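Side-chain contacts in tRNA(Ile2) 2-agmatinylcytidine synthetase TiaS (Archaeoglobus fulgidus, PDB 5XOB), which uses ATP to attach agmatine to the wobble cytidine of an isoleucine tRNA, forming 2-agmatinylcytidine and switching the codon read from AUG to AUA: residues 77-80 with 84-87; 287-292 with 296-301; 305-310 with 331-336. All blocks are in the same frame, centred on the assembly; numbering follows the deposited sequence.

Following the chain from its N terminus, contact 1 comes first: within the TCKD domain, Leu-85, just beyond helix 68-82, reaches back to its last turns across three intervening residues. Contact 2 is equally local, the hairpin of strands 284-291 and 294-300 in the OB-fold domain, while contact 3 closes a longer loop of twenty residues between helix 307-313 and the strands at 331-336. The three follow in series, none nested in or crossing another. Contacts 2 and 3 touch, since Lys-297 and Ala-299 pair through their backbones with Ile-331 in one sheet; contact 1 lies apart, its nearest atoms about 25 Å from contact 3.

Contact 1. Residues 77-80 with 84-87; sequences EVII and MLDD
Ile-79 and Ile-80, in the last turns of helix 68-82, meet Leu-85 where the chain runs on past this helix of the TCKD domain and Leu-85 turns its side chain back to the helix's C-terminal end. It is a small apolar closure of a helix end, burying 109 Å² in all, and no hydrogen bond crosses it. Along the helix, Glu-77 and Val-78 face the neighbouring helix 20-32: the carboxylate OE1 of Glu-77 forms a salt bridge with Arg-28, and Val-78 packs on Ala-25 and Arg-28. Ile-79 is the first to reach the loop. Its branch methyl CG2 stands 4.4 Å from CD2 of Leu-85, a loose meeting of two methyls, while the longer arm of Ile-79 leads away from the loop. A beta-branched residue suits this buried place, because one branch can serve the loop as the other is turned elsewhere. Ile-80 offers chiefly its backbone, for its CB points away from the loop and its side chain is exposed. Leu-85 supplies the other half of the contact. Its CG lies anti to its own carbonyl carbon (chi1 -63°), and the two methyls at the fork then divide the helix end between them, CD2 toward Ile-79 and CD1 toward the main chain of Ile-80. Leucine, forked at its tip, can cover both places at once. Behind it, the carbonyl oxygen of Leu-85 accepts a hydrogen bond from NZ of Lys-137, tying the loop to a later part of the chain. In the helix's last turn, CD1 of Leu-85 rests 4.0 Å from CA of Ile-80.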
ATOM      1  N   GLU A  77     -21.481   5.385 -23.991  1.00 66.94           N
ATOM      2  CA  GLU A  77     -22.764   4.739 -23.777  1.00 69.38           C
ATOM      3  C   GLU A  77     -22.693   3.736 -22.639  1.00 68.04           C
ATOM      4  O   GLU A  77     -23.642   3.598 -21.861  1.00 66.95           O
ATOM      5  CB  GLU A  77     -23.208   4.054 -25.067  1.00 73.53           C
ATOM      6  CG  GLU A  77     -23.540   5.050 -26.172  1.00 79.98           C
ATOM      7  CD  GLU A  77     -23.588   4.443 -27.567  1.00 84.90           C
ATOM      8  OE1 GLU A  77     -23.605   3.193 -27.706  1.00 78.90           O
ATOM      9  OE2 GLU A  77     -23.605   5.238 -28.538  1.00 87.82           O
ATOM     10  N   VAL A  78     -21.562   3.041 -22.557  1.00 66.18           N
ATOM     11  CA  VAL A  78     -21.270   2.139 -21.442  1.00 67.57           C
ATOM     12  C   VAL A  78     -21.378   2.882 -20.118  1.00 69.37           C
ATOM     13  O   VAL A  78     -21.913   2.361 -19.133  1.00 68.02           O
ATOM     14  CB  VAL A  78     -19.845   1.557 -21.551  1.00 67.54           C
ATOM     15  CG1 VAL A  78     -19.471   0.785 -20.289  1.00 68.91           C
ATOM     16  CG2 VAL A  78     -19.730   0.660 -22.777  1.00 66.72           C
ATOM     17  N   ILE A  79     -20.852   4.102 -20.106  1.00 71.57           N
ATOM     18  CA  ILE A  79     -20.852   4.920 -18.904  1.00 74.02           C
ATOM     19  C   ILE A  79     -22.275   5.329 -18.556  1.00 75.46           C
ATOM     20  O   ILE A  79     -22.706   5.175 -17.415  1.00 77.23           O
ATOM     21  CB  ILE A  79     -19.978   6.177 -19.072  1.00 72.64           C
ATOM     22  CG1 ILE A  79     -18.508   5.775 -19.219  1.00 73.11           C
ATOM     23  CG2 ILE A  79     -20.144   7.105 -17.876  1.00 73.14           C
ATOM     24  CD1 ILE A  79     -17.616   6.869 -19.770  1.00 73.40           C
ATOM     25  N   ILE A  80     -23.002   5.842 -19.542  1.00 75.47           N
ATOM     26  CA  ILE A  80     -24.347   6.335 -19.286  1.00 76.78           C
ATOM     27  C   ILE A  80     -25.201   5.214 -18.714  1.00 75.60           C
ATOM     28  O   ILE A  80     -25.945   5.420 -17.753  1.00 78.64           O
ATOM     29  CB  ILE A  80     -25.007   6.925 -20.549  1.00 79.28           C
ATOM     30  CG1 ILE A  80     -24.237   8.172 -21.010  1.00 80.98           C
ATOM     31  CG2 ILE A  80     -26.459   7.298 -20.266  1.00 81.70           C
ATOM     32  CD1 ILE A  80     -24.776   8.840 -22.262  1.00 80.61           C
ATOM     33  N   MET A  84     -23.288   5.056 -12.019  1.00 95.20           N
ATOM     34  CA  MET A  84     -24.320   5.751 -11.251  1.00102.98           C
ATOM     35  C   MET A  84     -24.003   7.231 -11.225  1.00 99.55           C
ATOM     36  O   MET A  84     -23.309   7.731 -10.340  1.00100.28           O
ATOM     37  CB  MET A  84     -24.465   5.194  -9.837  1.00111.58           C
ATOM     38  CG  MET A  84     -25.508   4.094  -9.745  1.00120.78           C
ATOM     39  SD  MET A  84     -24.906   2.539 -10.425  1.00132.98           S
ATOM     40  CE  MET A  84     -23.960   1.961  -9.019  1.00129.38           C
ATOM     41  N   LEU A  85     -24.534   7.919 -12.223  1.00 98.22           N
ATOM     42  CA  LEU A  85     -24.241   9.319 -12.451  1.00 98.64           C
ATOM     43  C   LEU A  85     -24.901  10.205 -11.394  1.00103.86           C
ATOM     44  O   LEU A  85     -24.410  11.292 -11.091  1.00 97.95           O
ATOM     45  CB  LEU A  85     -24.688   9.702 -13.867  1.00 96.77           C
ATOM     46  CG  LEU A  85     -23.927   8.945 -14.969  1.00 93.41           C
ATOM     47  CD1 LEU A  85     -24.698   8.881 -16.279  1.00 91.76           C
ATOM     48  CD2 LEU A  85     -22.557   9.568 -15.184  1.00 91.30           C
ATOM     49  N   ASP A  86     -26.007   9.728 -10.828  1.00112.51           N
ATOM     50  CA  ASP A  86     -26.708  10.450  -9.759  1.00120.94           C
ATOM     51  C   ASP A  86     -25.859  10.637  -8.492  1.00120.56           C
ATOM     52  O   ASP A  86     -25.949  11.676  -7.834  1.00120.72           O
ATOM     53  CB  ASP A  86     -28.043   9.764  -9.411  1.00126.72           C
ATOM     54  CG  ASP A  86     -27.955   8.241  -9.421  1.00134.62           C
ATOM     55  OD1 ASP A  86     -26.830   7.690  -9.468  1.00140.80           O
ATOM     56  OD2 ASP A  86     -29.023   7.593  -9.383  1.00139.35           O
ATOM     57  N   ASP A  87     -25.035   9.641  -8.169  1.00120.24           N
ATOM     58  CA  ASP A  87     -24.229   9.652  -6.942  1.00121.99           C
ATOM     59  C   ASP A  87     -23.246  10.834  -6.930  1.00124.02           C
ATOM     60  O   ASP A  87     -22.402  10.950  -7.818  1.00124.24           O
ATOM     61  CB  ASP A  87     -23.478   8.317  -6.805  1.00119.90           C
ATOM     62  CG  ASP A  87     -22.913   8.091  -5.411  1.00119.55           C
ATOM     63  OD1 ASP A  87     -22.333   7.008  -5.190  1.00120.44           O
ATOM     64  OD2 ASP A  87     -23.046   8.977  -4.538  1.00117.66           O
TER

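Contact 2. Residues 287-292 with 296-301; sequences FEIDTK and VKCAAF
A beta hairpin of the OB-fold, a domain type that commonly binds nucleic acids, brings Phe-287 beside Cys-298 in antiparallel strands 284-291 and 294-300. Phe-287 with Cys-298 and Ile-289 with Val-296 are hydrogen-bonded pairs, each joined by two N-H...O bonds; Glu-288 with Lys-297, between them, is a non-hydrogen-bonded pair. On the face carrying Phe-287, Ile-289, Val-296 and Cys-298, CG of Phe-287 sits between its backbone N and carbonyl carbon (chi1 62°), which swings the ring across to the partner strand. There CB of Cys-298 comes over one face of the ring, 3.8 Å from its centroid, in a CH-pi contact offset toward the rim. SG of Cys-298 approaches the same ring obliquely, while CG2 of Ile-289 meets its edge in plane. An alanine in place of Phe-287 would probably leave a gap over Cys-298 and lose the ring's own packing on Leu-333 and Ile-311. Cysteine fits beneath the ring because it is slim and apolar enough for the core, and its sulfur also receives CD1 of Ile-289 at 3.7 Å. Val-296 sets its CG2 against Thr-291, the two side chains crossing at about a right angle; the threonine hydroxyl is hydrogen-bonded to the backbone of Phe-293 and Gly-294, where the hairpin turns. On the other face Glu-288 and Lys-297 lie side by side, pointing the same way, a pairing of long chains that suits this partly exposed surface. Their charges probably attract without forming a salt bridge, since OE2 of Glu-288 is 4.3 Å from NZ of Lys-297 and lies closer to its CE, at 3.3 Å.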
ATOM      1  N   PHE A 287       6.145   8.155  18.313  1.00 80.16           N
ATOM      2  CA  PHE A 287       7.507   8.497  18.659  1.00 78.51           C
ATOM      3  C   PHE A 287       7.999   9.565  17.701  1.00 78.13           C
ATOM      4  O   PHE A 287       7.229  10.054  16.874  1.00 79.54           O
ATOM      5  CB  PHE A 287       8.410   7.260  18.654  1.00 78.57           C
ATOM      6  CG  PHE A 287       8.531   6.592  17.324  1.00 78.43           C
ATOM      7  CD1 PHE A 287       9.554   6.938  16.455  1.00 79.52           C
ATOM      8  CD2 PHE A 287       7.650   5.586  16.955  1.00 76.82           C
ATOM      9  CE1 PHE A 287       9.683   6.310  15.229  1.00 78.38           C
ATOM     10  CE2 PHE A 287       7.775   4.952  15.732  1.00 76.58           C
ATOM     11  CZ  PHE A 287       8.792   5.316  14.868  1.00 77.39           C
ATOM     12  N   GLU A 288       9.265   9.944  17.839  1.00 78.82           N
ATOM     13  CA  GLU A 288       9.846  11.018  17.050  1.00 82.17           C
ATOM     14  C   GLU A 288      11.279  10.712  16.716  1.00 79.72           C
ATOM     15  O   GLU A 288      11.961   9.982  17.435  1.00 75.72           O
ATOM     16  CB  GLU A 288       9.820  12.342  17.808  1.00 89.78           C
ATOM     17  CG  GLU A 288       8.641  13.250  17.498  1.00 98.23           C
ATOM     18  CD  GLU A 288       8.792  14.633  18.115  1.00105.43           C
ATOM     19  OE1 GLU A 288       9.946  15.059  18.364  1.00109.58           O
ATOM     20  OE2 GLU A 288       7.757  15.298  18.350  1.00108.42           O
ATOM     21  N   ILE A 289      11.731  11.327  15.635  1.00 77.87           N
ATOM     22  CA  ILE A 289      13.060  11.113  15.104  1.00 78.48           C
ATOM     23  C   ILE A 289      13.579  12.475  14.644  1.00 80.33           C
ATOM     24  O   ILE A 289      12.786  13.348  14.263  1.00 73.69           O
ATOM     25  CB  ILE A 289      13.020  10.114  13.925  1.00 79.63           C
ATOM     26  CG1 ILE A 289      12.049  10.603  12.834  1.00 81.99           C
ATOM     27  CG2 ILE A 289      12.596   8.731  14.411  1.00 77.68           C
ATOM     28  CD1 ILE A 289      12.009   9.746  11.584  1.00 82.86           C
ATOM     29  N   ASP A 290      14.895  12.670  14.694  1.00 83.42           N
ATOM     30  CA  ASP A 290      15.487  13.890  14.150  1.00 89.82           C
ATOM     31  C   ASP A 290      15.983  13.619  12.741  1.00 87.45           C
ATOM     32  O   ASP A 290      16.732  12.663  12.507  1.00 85.20           O
ATOM     33  CB  ASP A 290      16.634  14.423  15.018  1.00 93.93           C
ATOM     34  CG  ASP A 290      17.157  15.781  14.532  1.00 96.09           C
ATOM     35  OD1 ASP A 290      17.945  15.811  13.563  1.00 98.06           O
ATOM     36  OD2 ASP A 290      16.784  16.819  15.119  1.00 96.19           O
ATOM     37  N   THR A 291      15.572  14.483  11.817  1.00 85.50           N
ATOM     38  CA  THR A 291      15.910  14.339  10.408  1.00 84.16           C
ATOM     39  C   THR A 291      16.395  15.634   9.792  1.00 83.67           C
ATOM     40  O   THR A 291      16.188  16.724  10.333  1.00 83.19           O
ATOM     41  CB  THR A 291      14.686  13.924   9.576  1.00 82.71           C
ATOM     42  OG1 THR A 291      13.836  15.062   9.370  1.00 79.40           O
ATOM     43  CG2 THR A 291      13.907  12.816  10.273  1.00 84.57           C
ATOM     44  N   LYS A 292      17.022  15.478   8.631  1.00 83.10           N
ATOM     45  CA  LYS A 292      17.346  16.566   7.711  1.00 84.04           C
ATOM     46  C   LYS A 292      16.330  17.725   7.758  1.00 81.39           C
ATOM     47  O   LYS A 292      16.708  18.898   7.740  1.00 79.21           O
ATOM     48  CB  LYS A 292      17.450  15.956   6.305  1.00 88.25           C
ATOM     49  CG  LYS A 292      17.341  16.907   5.127  1.00 93.70           C
ATOM     50  CD  LYS A 292      17.218  16.117   3.835  1.00 94.74           C
ATOM     51  CE  LYS A 292      16.969  17.035   2.654  1.00 95.33           C
ATOM     52  NZ  LYS A 292      16.629  16.247   1.444  1.00 96.53           N
ATOM     53  N   VAL A 296      10.360  14.979  13.346  1.00 82.60           N
ATOM     54  CA  VAL A 296       9.236  14.358  12.636  1.00 82.55           C
ATOM     55  C   VAL A 296       8.549  13.264  13.462  1.00 80.17           C
ATOM     56  O   VAL A 296       9.203  12.387  14.031  1.00 75.57           O
ATOM     57  CB  VAL A 296       9.685  13.764  11.281  1.00 83.32           C
ATOM     58  CG1 VAL A 296       8.475  13.305  10.478  1.00 83.50           C
ATOM     59  CG2 VAL A 296      10.487  14.786  10.481  1.00 82.57           C
ATOM     60  N   LYS A 297       7.219  13.316  13.482  1.00 82.09           N
ATOM     61  CA  LYS A 297       6.405  12.407  14.274  1.00 86.79           C
ATOM     62  C   LYS A 297       6.135  11.175  13.434  1.00 84.05           C
ATOM     63  O   LYS A 297       5.724  11.290  12.284  1.00 82.73           O
ATOM     64  CB  LYS A 297       5.062  13.051  14.660  1.00 93.25           C
ATOM     65  CG  LYS A 297       5.150  14.258  15.584  1.00100.71           C
ATOM     66  CD  LYS A 297       5.426  15.556  14.823  1.00107.74           C
ATOM     67  CE  LYS A 297       6.232  16.550  15.650  1.00111.57           C
ATOM     68  NZ  LYS A 297       6.847  17.620  14.813  1.00112.17           N
ATOM     69  N   CYS A 298       6.373  10.002  14.007  1.00 81.72           N
ATOM     70  CA  CYS A 298       6.007   8.747  13.370  1.00 78.24           C
ATOM     71  C   CYS A 298       4.995   8.015  14.219  1.00 78.44           C
ATOM     72  O   CYS A 298       4.966   8.181  15.444  1.00 77.20           O
ATOM     73  CB  CYS A 298       7.234   7.882  13.184  1.00 76.98           C
ATOM     74  SG  CYS A 298       8.489   8.725  12.219  1.00 74.98           S
ATOM     75  N   ALA A 299       4.182   7.192  13.561  1.00 76.33           N
ATOM     76  CA  ALA A 299       3.041   6.553  14.203  1.00 76.81           C
ATOM     77  C   ALA A 299       2.781   5.134  13.691  1.00 78.31           C
ATOM     78  O   ALA A 299       2.813   4.880  12.487  1.00 78.50           O
ATOM     79  CB  ALA A 299       1.797   7.408  14.008  1.00 74.69           C
ATOM     80  N   ALA A 300       2.524   4.228  14.636  1.00 79.94           N
ATOM     81  CA  ALA A 300       2.010   2.886  14.366  1.00 78.92           C
ATOM     82  C   ALA A 300       0.618   2.763  14.988  1.00 81.25           C
ATOM     83  O   ALA A 300       0.491   2.521  16.191  1.00 84.10           O
ATOM     84  CB  ALA A 300       2.944   1.838  14.951  1.00 77.78           C
ATOM     85  N   PHE A 301      -0.419   2.931  14.169  1.00 82.37           N
ATOM     86  CA  PHE A 301      -1.798   2.958  14.662  1.00 84.07           C
ATOM     87  C   PHE A 301      -2.257   1.557  15.063  1.00 84.28           C
ATOM     88  O   PHE A 301      -1.569   0.573  14.801  1.00 81.70           O
ATOM     89  CB  PHE A 301      -2.743   3.565  13.615  1.00 88.37           C
ATOM     90  CG  PHE A 301      -2.449   5.009  13.295  1.00 93.94           C
ATOM     91  CD1 PHE A 301      -3.129   6.034  13.946  1.00 96.66           C
ATOM     92  CD2 PHE A 301      -1.491   5.345  12.344  1.00 97.12           C
ATOM     93  CE1 PHE A 301      -2.859   7.362  13.653  1.00 98.47           C
ATOM     94  CE2 PHE A 301      -1.217   6.669  12.048  1.00 98.43           C
ATOM     95  CZ  PHE A 301      -1.902   7.680  12.702  1.00 99.65           C
TER

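Contact 3. Residues 305-310 with 331-336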
ATOM      1  N   LYS A 305      -1.643  -3.770  14.604  1.00 80.66           N
ATOM      2  CA  LYS A 305      -1.629  -4.929  15.493  1.00 79.81           C
ATOM      3  C   LYS A 305      -0.239  -5.229  16.053  1.00 79.15           C
ATOM      4  O   LYS A 305       0.340  -4.389  16.736  1.00 84.34           O
ATOM      5  CB  LYS A 305      -2.221  -6.153  14.780  1.00 79.88           C
ATOM      6  CG  LYS A 305      -3.637  -5.966  14.259  1.00 83.16           C
ATOM      7  CD  LYS A 305      -4.608  -5.419  15.300  1.00 86.19           C
ATOM      8  CE  LYS A 305      -6.052  -5.634  14.855  1.00 89.65           C
ATOM      9  NZ  LYS A 305      -7.009  -4.625  15.388  1.00 93.64           N
ATOM     10  N   GLN A 306       0.300  -6.407  15.739  1.00 79.52           N
ATOM     11  CA  GLN A 306       1.547  -6.889  16.331  1.00 82.51           C
ATOM     12  C   GLN A 306       2.732  -6.022  15.924  1.00 80.11           C
ATOM     13  O   GLN A 306       3.754  -6.006  16.605  1.00 78.78           O
ATOM     14  CB  GLN A 306       1.832  -8.340  15.913  1.00 87.42           C
ATOM     15  CG  GLN A 306       0.772  -9.362  16.319  1.00 92.67           C
ATOM     16  CD  GLN A 306      -0.410  -9.447  15.357  1.00 98.06           C
ATOM     17  OE1 GLN A 306      -0.440  -8.782  14.314  1.00101.91           O
ATOM     18  NE2 GLN A 306      -1.393 -10.275  15.705  1.00 98.47           N
ATOM     19  N   PHE A 307       2.601  -5.319  14.802  1.00 77.01           N
ATOM     20  CA  PHE A 307       3.644  -4.405  14.336  1.00 76.64           C
ATOM     21  C   PHE A 307       3.987  -3.335  15.379  1.00 76.94           C
ATOM     22  O   PHE A 307       5.102  -2.812  15.385  1.00 75.46           O
ATOM     23  CB  PHE A 307       3.214  -3.750  13.017  1.00 78.09           C
ATOM     24  CG  PHE A 307       4.223  -2.786  12.445  1.00 75.96           C
ATOM     25  CD1 PHE A 307       5.389  -3.248  11.848  1.00 76.07           C
ATOM     26  CD2 PHE A 307       3.994  -1.416  12.484  1.00 74.25           C
ATOM     27  CE1 PHE A 307       6.314  -2.361  11.314  1.00 75.87           C
ATOM     28  CE2 PHE A 307       4.909  -0.527  11.946  1.00 72.99           C
ATOM     29  CZ  PHE A 307       6.070  -0.999  11.360  1.00 74.12           C
ATOM     30  N   ARG A 308       3.034  -3.015  16.254  1.00 78.06           N
ATOM     31  CA  ARG A 308       3.272  -2.069  17.348  1.00 78.06           C
ATOM     32  C   ARG A 308       4.302  -2.589  18.337  1.00 81.56           C
ATOM     33  O   ARG A 308       5.040  -1.811  18.943  1.00 80.17           O
ATOM     34  CB  ARG A 308       1.984  -1.790  18.103  1.00 78.24           C
ATOM     35  CG  ARG A 308       0.963  -1.019  17.294  1.00 80.58           C
ATOM     36  CD  ARG A 308      -0.399  -1.046  17.956  1.00 81.51           C
ATOM     37  NE  ARG A 308      -0.890  -2.412  18.099  1.00 85.53           N
ATOM     38  CZ  ARG A 308      -2.066  -2.743  18.623  1.00 89.23           C
ATOM     39  NH1 ARG A 308      -2.898  -1.804  19.061  1.00 91.33           N
ATOM     40  NH2 ARG A 308      -2.414  -4.022  18.705  1.00 89.82           N
ATOM     41  N   ASN A 309       4.342  -3.907  18.500  1.00 83.76           N
ATOM     42  CA  ASN A 309       5.289  -4.538  19.413  1.00 87.66           C
ATOM     43  C   ASN A 309       6.737  -4.164  19.104  1.00 87.09           C
ATOM     44  O   ASN A 309       7.478  -3.771  20.006  1.00 92.46           O
ATOM     45  CB  ASN A 309       5.129  -6.061  19.392  1.00 88.34           C
ATOM     46  CG  ASN A 309       3.715  -6.507  19.721  1.00 89.05           C
ATOM     47  OD1 ASN A 309       2.862  -5.694  20.088  1.00 87.85           O
ATOM     48  ND2 ASN A 309       3.457  -7.802  19.584  1.00 90.76           N
ATOM     49  N   VAL A 310       7.129  -4.268  17.836  1.00 87.16           N
ATOM     50  CA  VAL A 310       8.511  -3.968  17.439  1.00 88.47           C
ATOM     51  C   VAL A 310       8.785  -2.468  17.555  1.00 85.65           C
ATOM     52  O   VAL A 310       9.901  -2.060  17.880  1.00 84.36           O
ATOM     53  CB  VAL A 310       8.896  -4.481  16.012  1.00 93.70           C
ATOM     54  CG1 VAL A 310       8.228  -5.814  15.686  1.00 93.52           C
ATOM     55  CG2 VAL A 310       8.594  -3.448  14.925  1.00 96.32           C
ATOM     56  N   ILE A 331       3.857  10.638  10.315  1.00 73.50           N
ATOM     57  CA  ILE A 331       4.032   9.563   9.323  1.00 72.77           C
ATOM     58  C   ILE A 331       3.321   8.282   9.744  1.00 70.51           C
ATOM     59  O   ILE A 331       3.666   7.701  10.768  1.00 67.01           O
ATOM     60  CB  ILE A 331       5.528   9.195   9.115  1.00 73.36           C
ATOM     61  CG1 ILE A 331       6.336  10.384   8.570  1.00 73.40           C
ATOM     62  CG2 ILE A 331       5.681   7.999   8.174  1.00 73.28           C
ATOM     63  CD1 ILE A 331       6.177  10.642   7.084  1.00 72.27           C
ATOM     64  N   ASN A 332       2.352   7.838   8.940  1.00 72.01           N
ATOM     65  CA  ASN A 332       1.734   6.520   9.123  1.00 74.02           C
ATOM     66  C   ASN A 332       2.651   5.430   8.628  1.00 70.56           C
ATOM     67  O   ASN A 332       2.723   5.178   7.432  1.00 76.03           O
ATOM     68  CB  ASN A 332       0.432   6.400   8.343  1.00 77.11           C
ATOM     69  CG  ASN A 332      -0.623   7.365   8.818  1.00 86.30           C
ATOM     70  OD1 ASN A 332      -0.316   8.484   9.242  1.00 88.08           O
ATOM     71  ND2 ASN A 332      -1.881   6.942   8.751  1.00 92.81           N
ATOM     72  N   LEU A 333       3.327   4.764   9.549  1.00 68.85           N
ATOM     73  CA  LEU A 333       4.262   3.712   9.195  1.00 69.58           C
ATOM     74  C   LEU A 333       3.608   2.532   8.492  1.00 70.25           C
ATOM     75  O   LEU A 333       2.645   1.945   8.992  1.00 68.49           O
ATOM     76  CB  LEU A 333       4.976   3.198  10.440  1.00 71.84           C
ATOM     77  CG  LEU A 333       5.953   4.175  11.089  1.00 72.78           C
ATOM     78  CD1 LEU A 333       6.501   3.559  12.363  1.00 72.13           C
ATOM     79  CD2 LEU A 333       7.088   4.546  10.145  1.00 73.71           C
ATOM     80  N   GLU A 334       4.157   2.198   7.327  1.00 69.14           N
ATOM     81  CA  GLU A 334       3.787   1.005   6.579  1.00 66.62           C
ATOM     82  C   GLU A 334       4.863  -0.074   6.763  1.00 66.43           C
ATOM     83  O   GLU A 334       4.585  -1.277   6.731  1.00 65.89           O
ATOM     84  CB  GLU A 334       3.639   1.383   5.102  1.00 69.24           C
ATOM     85  CG  GLU A 334       2.739   2.600   4.879  1.00 74.60           C
ATOM     86  CD  GLU A 334       2.745   3.140   3.448  1.00 75.93           C
ATOM     87  OE1 GLU A 334       3.514   2.637   2.599  1.00 74.65           O
ATOM     88  OE2 GLU A 334       1.974   4.093   3.179  1.00 76.55           O
ATOM     89  N   LYS A 335       6.091   0.383   6.988  1.00 66.28           N
ATOM     90  CA  LYS A 335       7.278  -0.448   6.955  1.00 66.83           C
ATOM     91  C   LYS A 335       8.318   0.324   7.760  1.00 68.06           C
ATOM     92  O   LYS A 335       8.216   1.542   7.876  1.00 66.50           O
ATOM     93  CB  LYS A 335       7.769  -0.539   5.511  1.00 68.47           C
ATOM     94  CG  LYS A 335       7.936  -1.930   4.935  1.00 70.58           C
ATOM     95  CD  LYS A 335       9.081  -1.972   3.927  1.00 71.91           C
ATOM     96  CE  LYS A 335       8.989  -0.918   2.826  1.00 72.74           C
ATOM     97  NZ  LYS A 335       7.997  -1.261   1.773  1.00 73.69           N
ATOM     98  N   ILE A 336       9.331  -0.361   8.283  1.00 72.38           N
ATOM     99  CA  ILE A 336      10.462   0.332   8.921  1.00 73.49           C
ATOM    100  C   ILE A 336      11.750  -0.494   8.889  1.00 74.57           C
ATOM    101  O   ILE A 336      11.713  -1.717   9.049  1.00 76.11           O
ATOM    102  CB  ILE A 336      10.128   0.743  10.379  1.00 73.28           C
ATOM    103  CG1 ILE A 336      11.181   1.710  10.929  1.00 72.19           C
ATOM    104  CG2 ILE A 336       9.983  -0.479  11.283  1.00 72.10           C
ATOM    105  CD1 ILE A 336      10.722   2.463  12.157  1.00 71.56           C
TER
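Helix 307-313 faces a corner of the chain at Glu-334, where strand 330-333 gives way to strand 335-338, and the backbones stay well apart, with CA of Phe-307 9.1 Å from CA of Lys-335. The aromatic ring of Phe-307 spans that distance, and no hydrogen bond crosses the contact. Its CG is anti to the backbone N (chi1 -180°), a torsion that sends the ring toward the corner. Leu-333, ahead of the corner, presents its CB at the ring edge near the ring plane, 4.0 Å from CE2 of Phe-307, and the two side chains cross at about a right angle. Ile-336, beyond the corner, brings its branch methyl CG2 obliquely to the far end of the ring, 3.9 Å from CZ of Phe-307. One flat, rigid ring can thus touch both strands. Leucine and isoleucine suit their buried positions by giving it purely apolar surfaces. Within 305-310, the carbonyl oxygen of Lys-305 accepts two hydrogen bonds from Arg-308: one from its backbone N and one from NE, at 2.7 Å, with the oxygen close to the guanidinium plane. The NE bond draws the side chain back to the backbone, and together with the bond from NH1 to the carbonyl of Gly-283 probably limits its rotation. Within the OB-fold domain, Ile-311 of the same helix also packs on Leu-333 and Ile-336, and strand 319-327 meets these two through Val-322 and Val-320; from later in the chain, Tyr-394 of strand 392-395 lies against Phe-307 and Ile-336.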